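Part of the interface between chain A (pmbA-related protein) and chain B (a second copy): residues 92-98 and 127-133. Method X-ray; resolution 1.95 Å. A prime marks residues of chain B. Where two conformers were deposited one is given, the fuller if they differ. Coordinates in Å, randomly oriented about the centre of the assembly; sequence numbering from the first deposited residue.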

# COMPACT_ATOMS: atom_id res chain seq x y z
N LEU A 92 -14.30 -22.10 -12.80
CA LEU A 92 -14.37 -23.55 -12.69
C LEU A 92 -12.95 -24.13 -12.80
O LEU A 92 -12.50 -24.99 -12.01
CB LEU A 92 -15.26 -24.08 -13.82
CG LEU A 92 -15.88 -25.46 -13.60
CD1 LEU A 92 -16.92 -25.41 -12.51
CD2 LEU A 92 -16.49 -25.99 -14.93
N SER A 93 -12.19 -23.61 -13.76
CA SER A 93 -10.86 -24.11 -13.95
C SER A 93 -9.98 -23.88 -12.70
O SER A 93 -9.12 -24.69 -12.40
CB SER A 93 -10.23 -23.59 -15.25
OG SER A 93 -8.83 -23.74 -15.19
N ASN A 94 -10.20 -22.82 -11.96
CA ASN A 94 -9.46 -22.59 -10.75
C ASN A 94 -9.82 -23.47 -9.55
O ASN A 94 -9.20 -23.36 -8.48
CB ASN A 94 -9.55 -21.12 -10.35
CG ASN A 94 -8.84 -20.18 -11.37
OD1 ASN A 94 -7.99 -20.60 -12.13
ND2 ASN A 94 -9.22 -18.91 -11.35
N LEU A 95 -10.84 -24.31 -9.70
CA LEU A 95 -11.16 -25.29 -8.64
C LEU A 95 -9.98 -26.21 -8.33
O LEU A 95 -9.79 -26.58 -7.21
CB LEU A 95 -12.35 -26.17 -9.01
CG LEU A 95 -13.72 -25.55 -8.73
CD1 LEU A 95 -14.78 -26.51 -9.29
CD2 LEU A 95 -13.97 -25.25 -7.27
N GLN A 96 -9.19 -26.53 -9.34
CA GLN A 96 -7.99 -27.37 -9.15
C GLN A 96 -6.80 -26.72 -8.39
O GLN A 96 -5.81 -27.39 -8.11
CB GLN A 96 -7.51 -27.83 -10.52
CG GLN A 96 -6.98 -26.68 -11.33
CD GLN A 96 -6.60 -27.04 -12.70
OE1 GLN A 96 -5.59 -27.69 -12.92
NE2 GLN A 96 -7.38 -26.58 -13.67
N VAL A 97 -6.86 -25.43 -8.10
CA VAL A 97 -5.73 -24.73 -7.45
C VAL A 97 -5.72 -25.13 -5.95
O VAL A 97 -5.87 -24.31 -5.04
CB VAL A 97 -5.84 -23.18 -7.71
CG1 VAL A 97 -4.66 -22.43 -7.13
CG2 VAL A 97 -5.94 -22.90 -9.21
N LYS A 98 -5.54 -26.45 -5.74
CA LYS A 98 -6.01 -27.23 -4.53
C LYS A 98 -7.42 -27.81 -4.77
O LYS A 98 -8.43 -27.09 -4.76
CB LYS A 98 -5.93 -26.45 -3.19
CG LYS A 98 -4.92 -27.01 -2.17
CD LYS A 98 -3.49 -26.85 -2.69
CE LYS A 98 -2.44 -27.48 -1.79
NZ LYS A 98 -1.20 -27.79 -2.57
N SER B 127 -1.63 -23.44 -19.27
CA SER B 127 -2.76 -23.85 -18.42
C SER B 127 -2.52 -23.48 -16.96
O SER B 127 -1.37 -23.23 -16.55
CB SER B 127 -2.95 -25.32 -18.53
OG SER B 127 -1.94 -25.97 -17.78
N VAL B 128 -3.58 -23.51 -16.15
CA VAL B 128 -3.47 -23.22 -14.73
C VAL B 128 -2.61 -24.30 -14.05
O VAL B 128 -1.81 -24.00 -13.17
CB VAL B 128 -4.88 -23.07 -14.05
CG1 VAL B 128 -4.80 -23.13 -12.54
CG2 VAL B 128 -5.52 -21.74 -14.48
N LYS B 129 -2.77 -25.54 -14.49
CA LYS B 129 -1.98 -26.62 -13.99
C LYS B 129 -0.49 -26.44 -14.27
O LYS B 129 0.32 -26.77 -13.44
CB LYS B 129 -2.46 -27.96 -14.53
CG LYS B 129 -1.64 -29.13 -13.99
CD LYS B 129 -2.27 -30.44 -14.30
CE LYS B 129 -1.42 -31.64 -13.82
NZ LYS B 129 0.02 -31.46 -14.00
N GLU B 130 -0.15 -25.95 -15.45
CA GLU B 130 1.24 -25.68 -15.79
C GLU B 130 1.88 -24.62 -14.88
O GLU B 130 3.03 -24.78 -14.46
CB GLU B 130 1.35 -25.30 -17.27
CG GLU B 130 1.19 -26.50 -18.22
CD GLU B 130 1.05 -26.10 -19.71
OE1 GLU B 130 0.37 -25.09 -20.04
OE2 GLU B 130 1.61 -26.84 -20.56
N LYS B 131 1.12 -23.56 -14.58
CA LYS B 131 1.59 -22.48 -13.70
C LYS B 131 1.80 -23.03 -12.31
O LYS B 131 2.85 -22.78 -11.66
CB LYS B 131 0.59 -21.32 -13.69
CG LYS B 131 0.44 -20.65 -15.04
CD LYS B 131 -0.69 -19.66 -15.11
CE LYS B 131 -0.80 -19.13 -16.51
NZ LYS B 131 -1.52 -17.83 -16.60
N MET B 132 0.82 -23.82 -11.87
CA MET B 132 0.85 -24.52 -10.56
C MET B 132 2.04 -25.51 -10.49
O MET B 132 2.65 -25.67 -9.44
CB MET B 132 -0.51 -25.24 -10.25
CG MET B 132 -0.66 -25.66 -8.79
SD MET B 132 -0.94 -24.28 -7.64
CE MET B 132 -0.16 -24.96 -6.21
N ASP B 133 2.35 -26.17 -11.61
CA ASP B 133 3.46 -27.12 -11.68
C ASP B 133 4.80 -26.38 -11.64
O ASP B 133 5.78 -26.91 -11.12
CB ASP B 133 3.38 -28.02 -12.92
CG ASP B 133 2.20 -29.04 -12.90
OD1 ASP B 133 1.59 -29.32 -11.85
OD2 ASP B 133 1.89 -29.58 -13.98
O HOH W 1 -5.13 -26.61 -16.02

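This is a small, mainly apolar contact in which the first turns of a helix in chain B pack against helical residues and a 3-10 turn of chain A, with no direct hydrogen bond across and a single water bridging the polar margin. The backbones keep a side chain's distance: CA of Asn94 lies 7.2 Å from CA of Val128′, and CA of Val97 lies 7.3 Å from CA of Met132′. Val128′ and Met132′, one helical turn apart, both point toward chain A, so Val97 can touch the two together: its CG2 sits 3.5 Å from Val128′ CG1, and its CG1 4.2 Å from Met132′ SD. Val128′ gives up the most surface, and its CG2 also comes within 3.6 Å of Asn94 OD1, an oxygen that the contact buries without any polar partner.

Gln96 works at the edge. Its NE2 donates to Ser93 O at 2.9 Å, folding the side chain back over its own turn, while OE1 rests 3.5 Å from Lys129′ CB. Water 1 accepts from Gln96 NE2 (3.3 Å) and from Lys129′ N (3.0 Å), using a first-turn amide that has no helical carbonyl to bind. Lys129′ spends its charge within its own helix, where NZ forms a 2.7 Å salt bridge with Asp133′ OD2.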